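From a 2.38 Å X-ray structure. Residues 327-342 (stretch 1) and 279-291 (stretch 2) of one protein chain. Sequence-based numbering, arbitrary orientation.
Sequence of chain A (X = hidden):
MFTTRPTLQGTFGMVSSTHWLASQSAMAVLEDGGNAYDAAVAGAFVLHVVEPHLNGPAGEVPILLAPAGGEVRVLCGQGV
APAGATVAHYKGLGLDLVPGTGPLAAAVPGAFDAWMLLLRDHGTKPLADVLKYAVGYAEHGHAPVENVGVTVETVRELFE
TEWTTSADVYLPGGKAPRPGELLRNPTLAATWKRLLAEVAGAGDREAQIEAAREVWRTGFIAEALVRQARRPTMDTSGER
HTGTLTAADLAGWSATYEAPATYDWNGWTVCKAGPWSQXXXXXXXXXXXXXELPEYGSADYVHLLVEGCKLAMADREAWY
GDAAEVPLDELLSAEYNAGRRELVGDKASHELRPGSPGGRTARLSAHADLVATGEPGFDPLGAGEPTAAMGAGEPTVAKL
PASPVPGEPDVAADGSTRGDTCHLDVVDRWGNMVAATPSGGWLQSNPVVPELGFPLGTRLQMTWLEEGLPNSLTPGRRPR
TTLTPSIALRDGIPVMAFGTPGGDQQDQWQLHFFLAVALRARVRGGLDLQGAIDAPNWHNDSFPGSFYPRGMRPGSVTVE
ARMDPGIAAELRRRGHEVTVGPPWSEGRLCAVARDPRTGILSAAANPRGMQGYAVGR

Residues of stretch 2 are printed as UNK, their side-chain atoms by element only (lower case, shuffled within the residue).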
ATOM      1  N   PRO A 327     -28.370  -4.065  30.650  1.00 35.72           N
ATOM      2  CA  PRO A 327     -27.861  -5.091  31.530  1.00 36.30           C
ATOM      3  C   PRO A 327     -26.719  -5.825  30.827  1.00 37.31           C
ATOM      4  O   PRO A 327     -26.844  -6.991  30.446  1.00 37.92           O
ATOM      5  CB  PRO A 327     -29.091  -5.971  31.755  1.00 35.65           C
ATOM      6  CG  PRO A 327     -29.786  -5.936  30.444  1.00 35.99           C
ATOM      7  CD  PRO A 327     -29.488  -4.585  29.836  1.00 36.16           C
ATOM      8  N   LEU A 328     -25.601  -5.125  30.684  1.00 37.43           N
ATOM      9  CA  LEU A 328     -24.462  -5.626  29.921  1.00 38.20           C
ATOM     10  C   LEU A 328     -23.739  -6.785  30.619  1.00 37.16           C
ATOM     11  O   LEU A 328     -23.479  -7.817  30.000  1.00 35.61           O
ATOM     12  CB  LEU A 328     -23.489  -4.479  29.649  1.00 38.85           C
ATOM     13  CG  LEU A 328     -22.318  -4.753  28.710  1.00 38.68           C
ATOM     14  CD1 LEU A 328     -22.802  -5.107  27.315  1.00 38.70           C
ATOM     15  CD2 LEU A 328     -21.397  -3.547  28.676  1.00 39.29           C
ATOM     16  N   ASP A 329     -23.419  -6.592  31.897  1.00 38.30           N
ATOM     17  CA  ASP A 329     -22.774  -7.623  32.735  1.00 38.86           C
ATOM     18  C   ASP A 329     -23.477  -8.962  32.612  1.00 38.94           C
ATOM     19  O   ASP A 329     -22.836  -9.988  32.419  1.00 39.49           O
ATOM     20  CB  ASP A 329     -22.780  -7.223  34.208  1.00 39.19           C
ATOM     21  CG  ASP A 329     -22.033  -5.933  34.473  1.00 41.34           C
ATOM     22  OD1 ASP A 329     -21.149  -5.554  33.671  1.00 41.62           O
ATOM     23  OD2 ASP A 329     -22.347  -5.292  35.498  1.00 44.35           O
ATOM     24  N   GLU A 330     -24.800  -8.931  32.717  1.00 38.56           N
ATOM     25  CA  GLU A 330     -25.628 -10.132  32.607  1.00 39.77           C
ATOM     26  C   GLU A 330     -25.614 -10.741  31.201  1.00 36.90           C
ATOM     27  O   GLU A 330     -25.538 -11.960  31.053  1.00 34.41           O
ATOM     28  CB  GLU A 330     -27.058  -9.828  33.094  1.00 42.07           C
ATOM     29  CG  GLU A 330     -27.115  -9.643  34.611  1.00 44.60           C
ATOM     30  CD  GLU A 330     -28.308  -8.845  35.102  1.00 47.05           C
ATOM     31  OE1 GLU A 330     -28.099  -7.733  35.623  1.00 50.43           O
ATOM     32  OE2 GLU A 330     -29.448  -9.322  34.982  1.00 48.36           O
ATOM     33  N   LEU A 331     -25.656  -9.882  30.187  1.00 36.09           N
ATOM     34  CA  LEU A 331     -25.570 -10.291  28.782  1.00 35.19           C
ATOM     35  C   LEU A 331     -24.236 -10.956  28.403  1.00 34.16           C
ATOM     36  O   LEU A 331     -24.197 -11.792  27.499  1.00 34.10           O
ATOM     37  CB  LEU A 331     -25.839  -9.081  27.884  1.00 35.90           C
ATOM     38  CG  LEU A 331     -27.303  -8.610  27.883  1.00 36.09           C
ATOM     39  CD1 LEU A 331     -27.403  -7.165  27.409  1.00 36.85           C
ATOM     40  CD2 LEU A 331     -28.192  -9.507  27.032  1.00 34.85           C
ATOM     41  N   LEU A 332     -23.163 -10.588  29.103  1.00 33.48           N
ATOM     42  CA  LEU A 332     -21.844 -11.234  28.967  1.00 33.50           C
ATOM     43  C   LEU A 332     -21.481 -12.238  30.078  1.00 33.80           C
ATOM     44  O   LEU A 332     -20.352 -12.735  30.122  1.00 36.71           O
ATOM     45  CB  LEU A 332     -20.757 -10.163  28.918  1.00 33.24           C
ATOM     46  CG  LEU A 332     -20.962  -9.051  27.894  1.00 33.74           C
ATOM     47  CD1 LEU A 332     -19.873  -8.002  28.080  1.00 33.31           C
ATOM     48  CD2 LEU A 332     -20.994  -9.598  26.467  1.00 33.10           C
ATOM     49  N   SER A 333     -22.414 -12.546  30.971  1.00 32.80           N
ATOM     50  CA  SER A 333     -22.152 -13.520  32.027  1.00 32.27           C
ATOM     51  C   SER A 333     -22.170 -14.918  31.425  1.00 32.43           C
ATOM     52  O   SER A 333     -22.840 -15.173  30.415  1.00 29.58           O
ATOM     53  CB  SER A 333     -23.180 -13.416  33.152  1.00 32.09           C
ATOM     54  OG  SER A 333     -24.446 -13.896  32.733  1.00 32.80           O
ATOM     55  N   ALA A 334     -21.426 -15.812  32.056  1.00 33.39           N
ATOM     56  CA  ALA A 334     -21.326 -17.194  31.598  1.00 34.83           C
ATOM     57  C   ALA A 334     -22.670 -17.908  31.725  1.00 36.75           C
ATOM     58  O   ALA A 334     -23.086 -18.659  30.833  1.00 35.80           O
ATOM     59  CB  ALA A 334     -20.272 -17.925  32.407  1.00 34.31           C
ATOM     60  N   GLU A 335     -23.313 -17.674  32.869  1.00 39.84           N
ATOM     61  CA  GLU A 335     -24.674 -18.161  33.183  1.00 41.27           C
ATOM     62  C   GLU A 335     -25.660 -17.942  32.012  1.00 38.98           C
ATOM     63  O   GLU A 335     -26.235 -18.901  31.475  1.00 38.59           O
ATOM     64  CB  GLU A 335     -25.145 -17.512  34.522  1.00 45.61           C
ATOM     65  CG  GLU A 335     -26.642 -17.238  34.741  1.00 48.97           C
ATOM     66  CD  GLU A 335     -27.490 -18.491  34.966  1.00 50.96           C
ATOM     67  OE1 GLU A 335     -27.247 -19.545  34.312  1.00 49.79           O
ATOM     68  OE2 GLU A 335     -28.423 -18.408  35.808  1.00 49.63           O
ATOM     69  N   TYR A 336     -25.791 -16.681  31.605  1.00 35.40           N
ATOM     70  CA  TYR A 336     -26.705 -16.264  30.530  1.00 34.40           C
ATOM     71  C   TYR A 336     -26.387 -16.934  29.183  1.00 34.47           C
ATOM     72  O   TYR A 336     -27.272 -17.483  28.505  1.00 31.38           O
ATOM     73  CB  TYR A 336     -26.630 -14.740  30.400  1.00 33.24           C
ATOM     74  CG  TYR A 336     -27.464 -14.143  29.295  1.00 32.70           C
ATOM     75  CD1 TYR A 336     -28.848 -14.145  29.364  1.00 32.18           C
ATOM     76  CD2 TYR A 336     -26.863 -13.560  28.186  1.00 32.54           C
ATOM     77  CE1 TYR A 336     -29.612 -13.594  28.355  1.00 31.97           C
ATOM     78  CE2 TYR A 336     -27.615 -13.008  27.172  1.00 32.38           C
ATOM     79  CZ  TYR A 336     -28.992 -13.014  27.270  1.00 32.19           C
ATOM     80  OH  TYR A 336     -29.753 -12.468  26.265  1.00 30.95           O
ATOM     81  N   ASN A 337     -25.104 -16.884  28.833  1.00 33.93           N
ATOM     82  CA  ASN A 337     -24.612 -17.342  27.541  1.00 33.64           C
ATOM     83  C   ASN A 337     -24.614 -18.871  27.397  1.00 33.60           C
ATOM     84  O   ASN A 337     -24.767 -19.407  26.287  1.00 32.41           O
ATOM     85  CB  ASN A 337     -23.231 -16.732  27.295  1.00 33.33           C
ATOM     86  CG  ASN A 337     -23.318 -15.253  26.968  1.00 33.53           C
ATOM     87  OD1 ASN A 337     -23.747 -14.894  25.880  1.00 33.38           O
ATOM     88  ND2 ASN A 337     -22.946 -14.390  27.918  1.00 32.64           N
ATOM     89  N   ALA A 338     -24.473 -19.563  28.526  1.00 33.64           N
ATOM     90  CA  ALA A 338     -24.615 -21.015  28.566  1.00 34.33           C
ATOM     91  C   ALA A 338     -26.028 -21.380  28.117  1.00 34.55           C
ATOM     92  O   ALA A 338     -26.221 -22.272  27.292  1.00 34.56           O
ATOM     93  CB  ALA A 338     -24.342 -21.544  29.966  1.00 34.08           C
ATOM     94  N   GLY A 339     -27.010 -20.667  28.652  1.00 34.55           N
ATOM     95  CA  GLY A 339     -28.382 -20.797  28.179  1.00 33.64           C
ATOM     96  C   GLY A 339     -28.506 -20.500  26.696  1.00 33.04           C
ATOM     97  O   GLY A 339     -29.042 -21.309  25.932  1.00 32.59           O
ATOM     98  N   ARG A 340     -27.963 -19.359  26.286  1.00 33.10           N
ATOM     99  CA  ARG A 340     -28.146 -18.849  24.917  1.00 33.76           C
ATOM    100  C   ARG A 340     -27.533 -19.689  23.796  1.00 32.57           C
ATOM    101  O   ARG A 340     -28.166 -19.865  22.759  1.00 29.35           O
ATOM    102  CB  ARG A 340     -27.626 -17.420  24.805  1.00 34.60           C
ATOM    103  CG  ARG A 340     -28.332 -16.448  25.732  1.00 36.13           C
ATOM    104  CD  ARG A 340     -28.961 -15.328  24.947  1.00 38.07           C
ATOM    105  NE  ARG A 340     -30.184 -15.719  24.256  1.00 38.83           N
ATOM    106  CZ  ARG A 340     -30.731 -15.053  23.241  1.00 39.37           C
ATOM    107  NH1 ARG A 340     -30.179 -13.940  22.748  1.00 39.34           N
ATOM    108  NH2 ARG A 340     -31.847 -15.514  22.701  1.00 40.23           N
ATOM    109  N   ARG A 341     -26.319 -20.203  23.999  1.00 32.93           N
ATOM    110  CA  ARG A 341     -25.647 -20.999  22.960  1.00 34.41           C
ATOM    111  C   ARG A 341     -26.343 -22.314  22.588  1.00 35.70           C
ATOM    112  O   ARG A 341     -26.086 -22.852  21.513  1.00 33.98           O
ATOM    113  CB  ARG A 341     -24.174 -21.250  23.302  1.00 34.96           C
ATOM    114  CG  ARG A 341     -23.850 -22.330  24.340  1.00 34.62           C
ATOM    115  CD  ARG A 341     -22.339 -22.530  24.450  1.00 33.35           C
ATOM    116  NE  ARG A 341     -21.692 -21.262  24.801  1.00 32.56           N
ATOM    117  CZ  ARG A 341     -21.284 -20.887  26.017  1.00 32.12           C
ATOM    118  NH1 ARG A 341     -20.743 -19.679  26.184  1.00 32.20           N
ATOM    119  NH2 ARG A 341     -21.397 -21.689  27.070  1.00 31.76           N
ATOM    120  N   GLU A 342     -27.209 -22.818  23.473  1.00 39.23           N
ATOM    121  CA  GLU A 342     -28.071 -23.980  23.189  1.00 41.70           C
ATOM    122  C   GLU A 342     -29.106 -23.669  22.112  1.00 42.36           C
ATOM    123  O   GLU A 342     -29.580 -24.574  21.417  1.00 42.07           O
ATOM    124  CB  GLU A 342     -28.824 -24.437  24.449  1.00 44.57           C
ATOM    125  CG  GLU A 342     -27.966 -24.824  25.651  1.00 47.52           C
ATOM    126  CD  GLU A 342     -26.965 -25.943  25.362  1.00 51.58           C
ATOM    127  OE1 GLU A 342     -27.182 -26.741  24.414  1.00 53.33           O
ATOM    128  OE2 GLU A 342     -25.951 -26.034  26.098  1.00 51.61           O
ATOM    129  N   UNK A 279     -21.269  -1.567  19.812  1.00 27.42           N
ATOM    130  CA  UNK A 279     -19.968  -2.150  20.161  1.00 28.24           C
ATOM    131  C   UNK A 279     -20.014  -3.479  20.885  1.00 28.52           C
ATOM    132  O   UNK A 279     -19.403  -4.465  20.441  1.00 28.20           O
ATOM    133  N   UNK A 280     -20.761  -3.523  21.996  1.00 29.29           N
ATOM    134  CA  UNK A 280     -20.908  -4.741  22.781  1.00 29.34           C
ATOM    135  C   UNK A 280     -21.451  -5.986  22.076  1.00 29.51           C
ATOM    136  O   UNK A 280     -21.271  -7.081  22.603  1.00 30.97           O
ATOM    137  c   UNK A 280     -21.846  -4.298  23.891  1.00 29.52           C
ATOM    138  c   UNK A 280     -21.474  -2.872  24.111  1.00 29.57           C
ATOM    139  c   UNK A 280     -21.309  -2.359  22.715  1.00 29.25           C
ATOM    140  N   UNK A 281     -22.071  -5.838  20.905  1.00 29.71           N
ATOM    141  CA  UNK A 281     -22.606  -6.986  20.177  1.00 29.92           C
ATOM    142  C   UNK A 281     -21.504  -7.933  19.671  1.00 31.20           C
ATOM    143  O   UNK A 281     -21.749  -9.134  19.501  1.00 30.91           O
ATOM    144  c   UNK A 281     -24.603  -7.624  18.781  1.00 31.27           C
ATOM    145  c   UNK A 281     -23.556  -6.550  19.033  1.00 30.33           C
ATOM    146  c   UNK A 281     -22.813  -6.239  17.738  1.00 30.30           C
ATOM    147  N   UNK A 282     -20.308  -7.385  19.428  1.00 31.77           N
ATOM    148  CA  UNK A 282     -19.106  -8.187  19.137  1.00 32.45           C
ATOM    149  C   UNK A 282     -18.749  -9.031  20.361  1.00 31.70           C
ATOM    150  O   UNK A 282     -18.539 -10.245  20.260  1.00 31.07           O
ATOM    151  c   UNK A 282     -15.950  -7.022  17.139  1.00 35.72           C
ATOM    152  c   UNK A 282     -16.715  -7.976  18.056  1.00 35.38           C
ATOM    153  c   UNK A 282     -17.916  -7.285  18.748  1.00 33.85           C
ATOM    154  c   UNK A 282     -15.750  -8.637  19.046  1.00 35.06           C
ATOM    155  N   UNK A 283     -18.697  -8.367  21.514  1.00 29.80           N
ATOM    156  CA  UNK A 283     -18.404  -9.016  22.783  1.00 29.01           C
ATOM    157  C   UNK A 283     -19.436 -10.129  23.092  1.00 28.77           C
ATOM    158  O   UNK A 283     -19.061 -11.216  23.525  1.00 29.50           O
ATOM    159  c   UNK A 283     -17.432  -5.800  24.945  1.00 27.23           C
ATOM    160  c   UNK A 283     -16.001  -7.168  23.483  1.00 28.32           C
ATOM    161  c   UNK A 283     -17.423  -6.737  23.744  1.00 27.57           C
ATOM    162  c   UNK A 283     -18.322  -7.978  23.920  1.00 28.06           C
ATOM    163  N   UNK A 284     -20.716  -9.868  22.837  1.00 28.93           N
ATOM    164  CA  UNK A 284     -21.772 -10.883  23.026  1.00 29.68           C
ATOM    165  C   UNK A 284     -21.583 -12.090  22.119  1.00 30.59           C
ATOM    166  O   UNK A 284     -21.858 -13.220  22.514  1.00 31.95           O
ATOM    167  c   UNK A 284     -25.185  -9.383  24.066  1.00 28.74           C
ATOM    168  c   UNK A 284     -23.167 -10.289  22.809  1.00 28.90           C
ATOM    169  o   UNK A 284     -25.725  -8.283  24.130  1.00 29.28           O
ATOM    170  c   UNK A 284     -23.679  -9.488  23.999  1.00 28.75           C
ATOM    171  n   UNK A 284     -25.875 -10.528  24.054  1.00 28.03           N
ATOM    172  N   UNK A 285     -21.107 -11.846  20.907  1.00 32.05           N
ATOM    173  CA  UNK A 285     -20.793 -12.934  19.983  1.00 32.95           C
ATOM    174  C   UNK A 285     -19.659 -13.836  20.484  1.00 32.40           C
ATOM    175  O   UNK A 285     -19.695 -15.052  20.278  1.00 31.96           O
ATOM    176  c   UNK A 285     -20.478 -12.380  18.598  1.00 33.32           C
ATOM    177  c   UNK A 285     -21.370 -11.181  16.569  1.00 33.69           C
ATOM    178  o   UNK A 285     -21.206 -11.800  15.526  1.00 34.04           O
ATOM    179  c   UNK A 285     -21.717 -11.908  17.853  1.00 33.94           C
ATOM    180  n   UNK A 285     -21.254  -9.863  16.643  1.00 32.72           N
ATOM    181  N   UNK A 286     -18.680 -13.227  21.151  1.00 31.77           N
ATOM    182  CA  UNK A 286     -17.538 -13.939  21.730  1.00 31.75           C
ATOM    183  C   UNK A 286     -17.949 -14.754  22.942  1.00 31.98           C
ATOM    184  O   UNK A 286     -17.526 -15.906  23.099  1.00 32.95           O
ATOM    185  c   UNK A 286     -15.650 -12.251  21.076  1.00 30.80           C
ATOM    186  c   UNK A 286     -14.798 -13.251  20.322  1.00 31.20           C
ATOM    187  c   UNK A 286     -16.453 -12.948  22.163  1.00 31.49           C
ATOM    188  c   UNK A 286     -14.772 -11.177  21.694  1.00 30.75           C
ATOM    189  N   UNK A 287     -18.757 -14.133  23.804  1.00 30.40           N
ATOM    190  CA  UNK A 287     -19.350 -14.819  24.956  1.00 29.92           C
ATOM    191  C   UNK A 287     -20.238 -16.015  24.590  1.00 29.19           C
ATOM    192  O   UNK A 287     -20.374 -16.954  25.363  1.00 29.39           O
ATOM    193  c   UNK A 287     -20.137 -13.834  25.791  1.00 29.72           C
ATOM    194  N   UNK A 288     -20.831 -15.971  23.409  1.00 29.75           N
ATOM    195  CA  UNK A 288     -21.668 -17.069  22.914  1.00 31.20           C
ATOM    196  C   UNK A 288     -20.891 -18.317  22.538  1.00 31.73           C
ATOM    197  O   UNK A 288     -21.443 -19.418  22.558  1.00 32.06           O
ATOM    198  c   UNK A 288     -22.497 -16.612  21.695  1.00 31.07           C
ATOM    199  c   UNK A 288     -24.407 -15.104  21.099  1.00 32.10           C
ATOM    200  c   UNK A 288     -24.017 -16.408  21.783  1.00 31.33           C
ATOM    201  c   UNK A 288     -24.584 -16.438  23.185  1.00 31.43           C
ATOM    202  N   UNK A 289     -19.620 -18.150  22.197  1.00 32.04           N
ATOM    203  CA  UNK A 289     -18.856 -19.232  21.606  1.00 32.57           C
ATOM    204  C   UNK A 289     -18.571 -20.340  22.614  1.00 32.68           C
ATOM    205  O   UNK A 289     -18.346 -20.056  23.784  1.00 32.20           O
ATOM    206  c   UNK A 289     -18.209 -18.275  18.635  1.00 30.92           C
ATOM    207  c   UNK A 289     -17.672 -17.655  19.921  1.00 31.60           C
ATOM    208  c   UNK A 289     -17.541 -18.691  21.046  1.00 32.26           C
ATOM    209  c   UNK A 289     -16.336 -16.961  19.681  1.00 31.61           C
ATOM    210  N   UNK A 290     -18.601 -21.609  22.164  1.00 33.39           N
ATOM    211  CA  UNK A 290     -18.082 -22.657  23.029  1.00 34.05           C
ATOM    212  C   UNK A 290     -16.550 -22.606  23.108  1.00 34.75           C
ATOM    213  O   UNK A 290     -15.899 -21.990  22.257  1.00 33.36           O
ATOM    214  c   UNK A 290     -19.123 -22.148  20.892  1.00 34.07           C
ATOM    215  c   UNK A 290     -18.551 -23.949  22.346  1.00 33.97           C
ATOM    216  c   UNK A 290     -18.723 -23.596  20.916  1.00 33.89           C
ATOM    217  N   UNK A 291     -15.967 -23.258  24.126  1.00 37.00           N
ATOM    218  CA  UNK A 291     -14.505 -23.275  24.230  1.00 37.75           C
ATOM    219  C   UNK A 291     -13.803 -23.977  23.062  1.00 38.05           C
ATOM    220  O   UNK A 291     -12.687 -23.599  22.712  1.00 38.35           O
ATOM    221  c   UNK A 291     -14.248 -24.004  25.556  1.00 38.53           C
ATOM    222  c   UNK A 291     -16.623 -23.928  25.266  1.00 38.30           C
ATOM    223  c   UNK A 291     -15.519 -24.708  25.901  1.00 38.30           C
TER
HETATM  224  O   HOH W   1     -24.316 -13.060  24.168  1.00 44.48           O

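Position 279 has no side-chain atoms and touches nothing on stretch 1. It is Gly 279.

Position 280 has three carbons closing a ring onto its own backbone N. Its CB lies 3.6 Å from Leu 328 CD1, an apolar contact. The ring makes it Pro 280.

Position 281 carries three carbons, one bearing the other two. It points away from stretch 1. This is Val 281.

Position 282 has four carbons, forked at the second, and is out of reach of stretch 1. It is Leu 282.

Position 283 has the same four-carbon fork, here pointing toward stretch 1. Its CB is 4.0 Å from Leu 332 CD2. It is Leu 283.

Position 284 has three carbons in a row, the third carrying one oxygen and one nitrogen. That amide end makes it Gln 284. Its CG packs 3.6 Å from Leu 332 CD2, and its OE1 is 3.8 Å from Leu 331 CB. Its NE2 sits at the edge of the Tyr 336 ring, 4.3 Å from CE2 of that residue.

Position 285 repeats the amide pattern but points away. It is Gln 285. Its NE2 donates to Val 281 O at 3.0 Å, within its own helix.

Position 286 has four carbons forked at the second and makes no contact with stretch 1. It is Leu 286.

Position 287 has a single carbon, CB, directed toward stretch 1. It lies 3.6 Å from Asn 337 ND2 and 4.4 Å from Leu 332 CD2. It is Ala 287.

Position 288 has four carbons forked at the second. CA-to-CB points away, but the end comes back. It is Leu 288. Its CD1 is 3.2 Å from Asn 337 OD1 and 3.6 Å from Arg 340 CB.

Position 289 has another such fork, pointing away. It is Leu 289.

Positions 290 and 291 each have three carbons closing a ring onto N. They are Pro 290 and Pro 291. CA of Pro 290 lies over one face of the Arg 341 guanidinium.

The two main helices cross at 72°, with axes 9.7 Å apart at closest approach. Leu 328 and Leu 332 supply apolar packing. Asn 337 ND2 donates to Leu 331 O (2.9 Å) and Ser 333 O (2.6 Å), which ties its side chain to its own stretch. A water bridges Asn 337 OD1 to Gln 284 O and NE2. Arg 341 NE donates a nearly straight hydrogen bond to Leu 288 O (2.9 Å), and Arg 341 NH1 a weak one to Ala 287 O (2.9 Å).

Stretch 2 (279-291) GPVLLQQLALLPP
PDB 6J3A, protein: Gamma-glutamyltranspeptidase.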